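Local coordinates for ribosome-inactivating protein 3 (Zea mays, PDB 2PQG) that belongs to the ribosome-inactivating protein family and folds as a single chain that combines a mixed beta sheet with many helices, at residues 46-51 / 66-71; 78-83 / 134-139; 88-93 / 100-105. One frame throughout, in Å; residues are numbered along the deposited sequence.

Contact 1: 46-51 / 66-71; sequences KVPELW and AIRMDN
Pro48 sets CG over one face of the Arg68 guanidinium. The two side chains cross obliquely, with Pro48 CG 3.2 Å from Arg68 NH1 and 3.3 Å from Arg68 CZ, nearer the rim of the group than its centre. Within its own segment, Pro48 CB also lies over one face of the Trp51 indole, toward the rim. The contact lies at the end of an antiparallel strand pair in the mixed sheet of this ribosome-inactivating protein. Trp51 and Arg68 form its non-hydrogen-bonded pair, and both side chains lie on the same face of the sheet. Trp51 CG lies beside the backbone N, anti to the carbonyl carbon (chi1 -69°), and from there the six-membered ring reaches Ala66, where Trp51 CZ3 is 4.0 Å from Ala66 CB. Val75 of the next strand also touches this indole. Past the pair the strand ends, and Met69 N donates a 3.0 Å hydrogen bond to Leu50 O. Just beside it, Leu50 CB packs on Met69 CB. The guanidinium under Pro48 has two further partners. Lys45 O accepts a hydrogen bond from Arg68 NH2. Asp70 takes a side-on salt bridge in which each carboxylate oxygen meets one nitrogen. This grip would fix the rotation of the guanidinium. Its straighter arm runs from Arg68 NE to the syn lone pair of Asp70 OD1, 2.9 Å at 178°, in the guanidinium plane.

Contact 2: 78-83 / 134-139; sequences RTPGGV and DLAKKK
Thr79 points its CB toward the backbone of Ala136, with Ala136 O 4.0 Å from Thr79 CB. One step on, the branches part. The methyl CG2 faces the other segment and lies 3.7 Å from Leu135 O, with the CB of Lys138 a little farther off. The hydroxyl sits between the backbone N and the carbonyl carbon (chi1 59°). There Thr79 OG1 accepts a hydrogen bond of 3.0 Å from Val83 N, at an angle of 156°. Thr79 thus gives its methyl to the contact and its oxygen to its own loop. That loop is the connection of a beta hairpin, with a type I turn from Thr79 to Gly82 closed by Gly82 N on Thr79 O. Pro80 adds the closest approach. Its CD is 3.2 Å from Ala136 O, and the same CD meets Ala136 CB at 3.9 Å, an apolar touch. Across from it a second type I turn runs from Leu135 to Lys138, in which Lys138 N bonds to Leu135 O. The hairpin tip of strands 74-78 and 84-86 therefore leans on the turn at the C-terminal end of helix 125-135. Leu135 packs on Phe77 of strand 74-78 and on Thr173 and Leu177 of helix 171-189, while Lys138 makes a cation-pi contact with Trp85 of strand 84-86.

Contact 3: 88-93 / 100-105; sequences GKDGDT and PRWLGF
Trp102 and Gly88 meet at the centre of this contact, with Gly88 CA 3.3 Å from Trp102 CE3. Gly88 brings only backbone to the ring, and its extended angles with positive phi (146°) are of the kind open to glycine. From there the chain climbs over the indole. Lys89 N and Asp90 N lie over one face, and Lys89 O sits above a face toward the rim. Asp92 CB comes to 3.6 Å from Trp102 CZ2, and Thr93 O reaches the ring edge near its plane, close to CH2. Asp90 approaches with OD2 3.5 Å from Trp102 CD1, its carboxylate turned 49° from the ring. Lys89 to Asp92 form a type II beta turn, which brings the segment round over the ring, with Gly91 at its third position and Asp92 N bonded to Lys89 O. The Asp92 carboxylate ties the two ends of the turn: Lys89 N makes a weak hydrogen bond to Asp92 OD1, and Lys89 NZ forms a salt bridge with Asp92 OD2 at 3.5 Å. A water joins turn and ring. It accepts from Trp102 NE1 (3.1 Å) and from Gly91 N, and donates to Asp92 O. Trp102 belongs to the short strand 101-102, the outermost strand at one end of the mixed sheet, which runs parallel to strand 84-86. Just beyond that strand, Gly88 N donates to Phe105 O at 2.9 Å, from above the carbonyl plane, and Gly104 N makes a weak bond to Gly88 O. Farther out, Arg101 and Leu103 bond to strand 84-86 through their backbones. His94 stacks on the Trp102 ring.

From the N terminus, the chain first closes a loop at contact 1. Most of strand 51-57 and the first half of strand 62-68 lie within it, so this contact ties the lead-in to one strand to the exit from the other. Contact 2 opens later, at the turn after strand 74-78, and closes at the end of helix 125-135. Contact 3 is nested inside that loop and closes a short one of its own at strand 101-102. Contacts 1 and 3 reach the same sheet, with centres about 17 Å apart. Contacts 2 and 3 touch: Val83 packs on Arg101, and Lys138 on Leu103. Contact 1 touches neither.

Contact 1: 46-51 / 66-71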
loop_
_atom_site.group_PDB
_atom_site.type_symbol
_atom_site.label_atom_id
_atom_site.label_comp_id
_atom_site.label_asym_id
_atom_site.label_seq_id
_atom_site.Cartn_x
_atom_site.Cartn_y
_atom_site.Cartn_z
ATOM N N LYS A 46 -19.481 -0.671 2.150
ATOM C CA LYS A 46 -19.169 0.338 3.155
ATOM C C LYS A 46 -18.306 -0.310 4.245
ATOM O O LYS A 46 -17.317 0.269 4.709
ATOM C CB LYS A 46 -20.452 0.873 3.785
ATOM C CG LYS A 46 -20.511 2.389 3.843
ATOM C CD LYS A 46 -21.533 2.866 4.865
ATOM C CE LYS A 46 -21.761 4.366 4.756
ATOM N NZ LYS A 46 -23.208 4.707 4.881
ATOM N N VAL A 47 -18.686 -1.521 4.649
ATOM C CA VAL A 47 -17.946 -2.243 5.698
ATOM C C VAL A 47 -17.162 -3.429 5.121
ATOM O O VAL A 47 -17.735 -4.463 4.801
ATOM C CB VAL A 47 -18.882 -2.767 6.796
ATOM C CG1 VAL A 47 -18.089 -2.989 8.090
ATOM C CG2 VAL A 47 -20.028 -1.806 7.017
ATOM N N PRO A 48 -15.833 -3.286 5.000
ATOM C CA PRO A 48 -14.938 -4.324 4.486
ATOM C C PRO A 48 -15.489 -5.642 5.021
ATOM O O PRO A 48 -15.672 -5.807 6.238
ATOM C CB PRO A 48 -13.603 -3.945 5.082
ATOM C CG PRO A 48 -13.672 -2.452 5.162
ATOM C CD PRO A 48 -15.097 -2.123 5.517
ATOM N N GLU A 49 -15.701 -6.603 4.127
ATOM C CA GLU A 49 -16.302 -7.876 4.466
ATOM C C GLU A 49 -15.374 -9.074 4.547
ATOM O O GLU A 49 -15.729 -10.108 5.122
ATOM C CB GLU A 49 -17.464 -8.099 3.494
ATOM N N LEU A 50 -14.223 -8.941 3.902
ATOM C CA LEU A 50 -13.174 -9.934 4.033
ATOM C C LEU A 50 -11.876 -9.141 4.229
ATOM O O LEU A 50 -11.607 -8.147 3.543
ATOM C CB LEU A 50 -13.032 -10.884 2.832
ATOM C CG LEU A 50 -14.174 -11.883 2.703
ATOM C CD1 LEU A 50 -14.453 -12.103 1.221
ATOM C CD2 LEU A 50 -13.832 -13.186 3.409
ATOM N N TRP A 51 -11.077 -9.574 5.194
ATOM C CA TRP A 51 -9.821 -8.907 5.514
ATOM C C TRP A 51 -8.573 -9.735 5.284
ATOM O O TRP A 51 -8.539 -10.927 5.625
ATOM C CB TRP A 51 -9.821 -8.461 6.969
ATOM C CG TRP A 51 -10.781 -7.349 7.296
ATOM C CD1 TRP A 51 -12.096 -7.463 7.613
ATOM C CD2 TRP A 51 -10.485 -5.946 7.304
ATOM N NE1 TRP A 51 -12.645 -6.216 7.820
ATOM C CE2 TRP A 51 -11.676 -5.268 7.633
ATOM C CE3 TRP A 51 -9.325 -5.198 7.058
ATOM C CZ2 TRP A 51 -11.745 -3.879 7.722
ATOM C CZ3 TRP A 51 -9.399 -3.813 7.147
ATOM C CH2 TRP A 51 -10.603 -3.171 7.476
ATOM N N ALA A 66 -3.695 -4.317 8.343
ATOM C CA ALA A 66 -5.104 -4.641 8.105
ATOM C C ALA A 66 -5.496 -4.169 6.707
ATOM O O ALA A 66 -5.673 -2.969 6.476
ATOM C CB ALA A 66 -5.987 -3.960 9.150
ATOM N N ILE A 67 -5.650 -5.110 5.781
ATOM C CA ILE A 67 -5.986 -4.772 4.405
ATOM C C ILE A 67 -7.358 -5.251 3.932
ATOM O O ILE A 67 -7.707 -6.414 4.095
ATOM C CB ILE A 67 -4.921 -5.338 3.443
ATOM C CG1 ILE A 67 -3.561 -4.713 3.754
ATOM C CG2 ILE A 67 -5.315 -5.075 2.006
ATOM C CD1 ILE A 67 -2.393 -5.439 3.109
ATOM N N ARG A 68 -8.129 -4.345 3.334
ATOM C CA ARG A 68 -9.447 -4.697 2.811
ATOM C C ARG A 68 -9.238 -5.608 1.615
ATOM O O ARG A 68 -8.388 -5.342 0.772
ATOM C CB ARG A 68 -10.200 -3.460 2.316
ATOM C CG ARG A 68 -10.464 -2.393 3.343
ATOM C CD ARG A 68 -11.107 -1.179 2.682
ATOM N NE ARG A 68 -12.365 -1.502 2.009
ATOM C CZ ARG A 68 -13.522 -0.897 2.261
ATOM N NH1 ARG A 68 -13.580 0.064 3.176
ATOM N NH2 ARG A 68 -14.618 -1.253 1.601
ATOM N N MET A 69 -10.012 -6.678 1.531
ATOM C CA MET A 69 -9.894 -7.591 0.403
ATOM C C MET A 69 -10.523 -7.001 -0.852
ATOM O O MET A 69 -10.038 -7.239 -1.956
ATOM C CB MET A 69 -10.568 -8.920 0.731
ATOM C CG MET A 69 -9.618 -9.955 1.253
ATOM S SD MET A 69 -8.685 -10.623 -0.126
ATOM C CE MET A 69 -9.710 -12.010 -0.499
ATOM N N ASP A 70 -11.587 -6.217 -0.686
ATOM C CA ASP A 70 -12.259 -5.646 -1.844
ATOM C C ASP A 70 -11.426 -4.686 -2.707
ATOM O O ASP A 70 -11.488 -4.758 -3.933
ATOM C CB ASP A 70 -13.604 -5.000 -1.444
ATOM C CG ASP A 70 -13.496 -4.065 -0.254
ATOM O OD1 ASP A 70 -12.392 -3.552 0.012
ATOM O OD2 ASP A 70 -14.535 -3.833 0.406
ATOM N N ASN A 71 -10.645 -3.796 -2.100
ATOM C CA ASN A 71 -9.836 -2.888 -2.913
ATOM C C ASN A 71 -8.337 -3.057 -2.668
ATOM O O ASN A 71 -7.521 -2.323 -3.227
ATOM C CB ASN A 71 -10.240 -1.430 -2.672
ATOM C CG ASN A 71 -9.988 -0.982 -1.253
ATOM O OD1 ASN A 71 -9.151 -1.548 -0.546
ATOM N ND2 ASN A 71 -10.700 0.055 -0.829
#

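Contact 2: 78-83 / 134-139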
loop_
_atom_site.group_PDB
_atom_site.type_symbol
_atom_site.label_atom_id
_atom_site.label_comp_id
_atom_site.label_asym_id
_atom_site.label_seq_id
_atom_site.Cartn_x
_atom_site.Cartn_y
_atom_site.Cartn_z
ATOM N N ARG A 78 -1.344 -2.898 13.431
ATOM C CA ARG A 78 -1.278 -3.237 14.846
ATOM C C ARG A 78 0.171 -3.334 15.353
ATOM O O ARG A 78 1.025 -3.953 14.718
ATOM C CB ARG A 78 -2.013 -4.565 15.060
ATOM C CG ARG A 78 -2.065 -5.070 16.495
ATOM C CD ARG A 78 -2.710 -6.458 16.560
ATOM N NE ARG A 78 -2.630 -7.038 17.899
ATOM C CZ ARG A 78 -1.506 -7.470 18.468
ATOM N NH1 ARG A 78 -0.352 -7.399 17.813
ATOM N NH2 ARG A 78 -1.533 -7.954 19.705
ATOM N N THR A 79 0.445 -2.713 16.495
ATOM C CA THR A 79 1.789 -2.754 17.075
ATOM C C THR A 79 1.991 -4.022 17.913
ATOM O O THR A 79 1.047 -4.771 18.163
ATOM C CB THR A 79 2.039 -1.564 18.015
ATOM O OG1 THR A 79 1.063 -1.578 19.061
ATOM C CG2 THR A 79 1.973 -0.256 17.270
ATOM N N PRO A 80 3.234 -4.284 18.349
ATOM C CA PRO A 80 3.485 -5.476 19.161
ATOM C C PRO A 80 2.722 -5.387 20.476
ATOM O O PRO A 80 2.380 -6.409 21.066
ATOM C CB PRO A 80 4.989 -5.430 19.387
ATOM C CG PRO A 80 5.488 -4.794 18.157
ATOM C CD PRO A 80 4.504 -3.666 17.935
ATOM N N GLY A 81 2.471 -4.161 20.931
ATOM C CA GLY A 81 1.745 -3.950 22.175
ATOM C C GLY A 81 0.233 -4.030 22.019
ATOM O O GLY A 81 -0.527 -3.712 22.949
ATOM N N GLY A 82 -0.204 -4.441 20.829
ATOM C CA GLY A 82 -1.624 -4.583 20.553
ATOM C C GLY A 82 -2.420 -3.309 20.328
ATOM O O GLY A 82 -3.617 -3.278 20.597
ATOM N N VAL A 83 -1.779 -2.248 19.851
ATOM C CA VAL A 83 -2.500 -1.007 19.596
ATOM C C VAL A 83 -2.771 -0.877 18.104
ATOM O O VAL A 83 -1.845 -0.948 17.291
ATOM C CB VAL A 83 -1.700 0.221 20.031
ATOM C CG1 VAL A 83 -2.492 1.479 19.728
ATOM C CG2 VAL A 83 -1.370 0.127 21.504
ATOM N N ASP A 134 10.270 0.799 12.865
ATOM C CA ASP A 134 9.864 2.150 13.234
ATOM C C ASP A 134 8.404 2.168 13.684
ATOM O O ASP A 134 8.090 2.653 14.773
ATOM C CB ASP A 134 10.025 3.083 12.033
ATOM C CG ASP A 134 10.175 4.537 12.432
ATOM O OD1 ASP A 134 9.437 5.002 13.323
ATOM O OD2 ASP A 134 11.035 5.220 11.840
ATOM N N LEU A 135 7.519 1.641 12.838
ATOM C CA LEU A 135 6.088 1.611 13.138
ATOM C C LEU A 135 5.726 0.707 14.317
ATOM O O LEU A 135 4.691 0.899 14.966
ATOM C CB LEU A 135 5.298 1.200 11.886
ATOM C CG LEU A 135 5.354 2.226 10.749
ATOM C CD1 LEU A 135 4.667 1.660 9.516
ATOM C CD2 LEU A 135 4.695 3.542 11.194
ATOM N N ALA A 136 6.575 -0.279 14.593
ATOM C CA ALA A 136 6.337 -1.183 15.714
ATOM C C ALA A 136 6.388 -0.362 16.989
ATOM O O ALA A 136 5.924 -0.802 18.034
ATOM C CB ALA A 136 7.396 -2.268 15.758
ATOM N N LYS A 137 6.965 0.834 16.892
ATOM C CA LYS A 137 7.077 1.732 18.036
ATOM C C LYS A 137 6.170 2.948 17.928
ATOM O O LYS A 137 6.348 3.892 18.698
ATOM C CB LYS A 137 8.502 2.253 18.196
ATOM C CG LYS A 137 9.574 1.268 17.866
ATOM C CD LYS A 137 10.887 1.726 18.451
ATOM C CE LYS A 137 11.954 0.671 18.257
ATOM N NZ LYS A 137 12.877 0.624 19.424
ATOM N N LYS A 138 5.216 2.950 16.991
ATOM C CA LYS A 138 4.335 4.107 16.861
ATOM C C LYS A 138 3.946 4.565 18.248
ATOM O O LYS A 138 3.393 3.814 19.051
ATOM C CB LYS A 138 3.066 3.803 16.071
ATOM C CG LYS A 138 2.113 4.996 16.022
ATOM C CD LYS A 138 2.453 5.961 14.907
ATOM C CE LYS A 138 2.065 7.381 15.280
ATOM N NZ LYS A 138 0.709 7.471 15.881
ATOM N N LYS A 139 4.253 5.822 18.507
ATOM C CA LYS A 139 4.011 6.455 19.788
ATOM C C LYS A 139 2.793 7.335 19.693
ATOM O O LYS A 139 2.387 7.745 18.611
ATOM C CB LYS A 139 5.216 7.327 20.135
ATOM C CG LYS A 139 5.489 8.438 19.088
ATOM C CD LYS A 139 5.681 7.871 17.671
ATOM C CE LYS A 139 6.401 8.827 16.767
ATOM N NZ LYS A 139 5.498 9.704 15.974
#

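Contact 3: 88-93 / 100-105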
loop_
_atom_site.group_PDB
_atom_site.type_symbol
_atom_site.label_atom_id
_atom_site.label_comp_id
_atom_site.label_asym_id
_atom_site.label_seq_id
_atom_site.Cartn_x
_atom_site.Cartn_y
_atom_site.Cartn_z
ATOM N N GLY A 88 -7.368 7.893 9.264
ATOM C CA GLY A 88 -8.523 8.728 9.517
ATOM C C GLY A 88 -8.210 9.758 10.578
ATOM O O GLY A 88 -7.055 9.912 10.973
ATOM N N LYS A 89 -9.239 10.463 11.041
ATOM C CA LYS A 89 -9.088 11.500 12.064
ATOM C C LYS A 89 -10.366 11.548 12.906
ATOM O O LYS A 89 -11.403 11.027 12.479
ATOM C CB LYS A 89 -8.840 12.865 11.392
ATOM C CG LYS A 89 -9.984 13.342 10.492
ATOM C CD LYS A 89 -9.610 14.563 9.647
ATOM C CE LYS A 89 -10.854 15.229 9.029
ATOM N NZ LYS A 89 -11.717 14.307 8.224
ATOM N N ASP A 90 -10.294 12.156 14.093
ATOM C CA ASP A 90 -11.466 12.262 14.969
ATOM C C ASP A 90 -12.663 12.723 14.146
ATOM O O ASP A 90 -12.544 13.635 13.333
ATOM C CB ASP A 90 -11.233 13.274 16.094
ATOM C CG ASP A 90 -10.114 12.871 17.032
ATOM O OD1 ASP A 90 -9.894 13.594 18.032
ATOM O OD2 ASP A 90 -9.453 11.842 16.774
ATOM N N GLY A 91 -13.815 12.098 14.357
ATOM C CA GLY A 91 -14.997 12.485 13.611
ATOM C C GLY A 91 -15.371 11.457 12.569
ATOM O O GLY A 91 -16.522 11.374 12.146
ATOM N N ASP A 92 -14.388 10.672 12.142
ATOM C CA ASP A 92 -14.635 9.629 11.155
ATOM C C ASP A 92 -15.186 8.390 11.852
ATOM O O ASP A 92 -15.352 8.364 13.073
ATOM C CB ASP A 92 -13.347 9.272 10.396
ATOM C CG ASP A 92 -12.818 10.428 9.555
ATOM O OD1 ASP A 92 -11.853 10.219 8.789
ATOM O OD2 ASP A 92 -13.366 11.546 9.662
ATOM N N THR A 93 -15.463 7.366 11.061
ATOM C CA THR A 93 -16.006 6.122 11.574
ATOM C C THR A 93 -14.981 5.002 11.459
ATOM O O THR A 93 -14.482 4.715 10.377
ATOM C CB THR A 93 -17.307 5.759 10.803
ATOM O OG1 THR A 93 -18.383 6.566 11.304
ATOM C CG2 THR A 93 -17.654 4.279 10.946
ATOM N N PRO A 100 -9.294 1.005 18.318
ATOM C CA PRO A 100 -8.350 1.625 17.386
ATOM C C PRO A 100 -8.138 3.119 17.604
ATOM O O PRO A 100 -9.049 3.839 18.015
ATOM C CB PRO A 100 -8.961 1.311 16.024
ATOM C CG PRO A 100 -10.418 1.345 16.304
ATOM C CD PRO A 100 -10.543 0.631 17.634
ATOM N N ARG A 101 -6.916 3.566 17.337
ATOM C CA ARG A 101 -6.558 4.971 17.474
ATOM C C ARG A 101 -6.459 5.595 16.087
ATOM O O ARG A 101 -6.020 4.940 15.132
ATOM C CB ARG A 101 -5.220 5.112 18.195
ATOM C CG ARG A 101 -5.318 4.891 19.665
ATOM C CD ARG A 101 -3.960 4.917 20.330
ATOM N NE ARG A 101 -4.067 5.396 21.705
ATOM C CZ ARG A 101 -4.313 6.663 22.030
ATOM N NH1 ARG A 101 -4.399 7.013 23.306
ATOM N NH2 ARG A 101 -4.458 7.585 21.083
ATOM N N TRP A 102 -6.879 6.852 15.982
ATOM C CA TRP A 102 -6.815 7.578 14.721
ATOM C C TRP A 102 -5.394 8.102 14.498
ATOM O O TRP A 102 -4.804 8.703 15.397
ATOM C CB TRP A 102 -7.792 8.760 14.737
ATOM C CG TRP A 102 -9.250 8.400 14.565
ATOM C CD1 TRP A 102 -10.289 8.739 15.399
ATOM C CD2 TRP A 102 -9.836 7.686 13.465
ATOM N NE1 TRP A 102 -11.476 8.274 14.890
ATOM C CE2 TRP A 102 -11.231 7.613 13.713
ATOM C CE3 TRP A 102 -9.320 7.075 12.314
ATOM C CZ2 TRP A 102 -12.121 6.982 12.829
ATOM C CZ3 TRP A 102 -10.210 6.441 11.430
ATOM C CH2 TRP A 102 -11.592 6.391 11.706
ATOM N N LEU A 103 -4.847 7.865 13.308
ATOM C CA LEU A 103 -3.511 8.341 12.980
ATOM C C LEU A 103 -3.554 9.866 12.824
ATOM O O LEU A 103 -2.551 10.553 13.015
ATOM C CB LEU A 103 -3.005 7.676 11.689
ATOM C CG LEU A 103 -2.362 6.280 11.835
ATOM C CD1 LEU A 103 -2.140 5.599 10.474
ATOM C CD2 LEU A 103 -1.035 6.433 12.569
ATOM N N GLY A 104 -4.730 10.396 12.500
ATOM C CA GLY A 104 -4.864 11.832 12.334
ATOM C C GLY A 104 -4.826 12.261 10.877
ATOM O O GLY A 104 -5.211 13.379 10.536
ATOM N N PHE A 105 -4.352 11.369 10.014
ATOM C CA PHE A 105 -4.277 11.650 8.587
ATOM C C PHE A 105 -4.870 10.467 7.833
ATOM O O PHE A 105 -5.031 9.388 8.406
ATOM C CB PHE A 105 -2.821 11.903 8.176
ATOM C CG PHE A 105 -1.852 10.864 8.663
ATOM C CD1 PHE A 105 -1.499 9.792 7.855
ATOM C CD2 PHE A 105 -1.279 10.967 9.925
ATOM C CE1 PHE A 105 -0.584 8.840 8.291
ATOM C CE2 PHE A 105 -0.361 10.018 10.378
ATOM C CZ PHE A 105 -0.012 8.953 9.559
HETATM O O HOH W 1 -14.197 9.525 15.581
#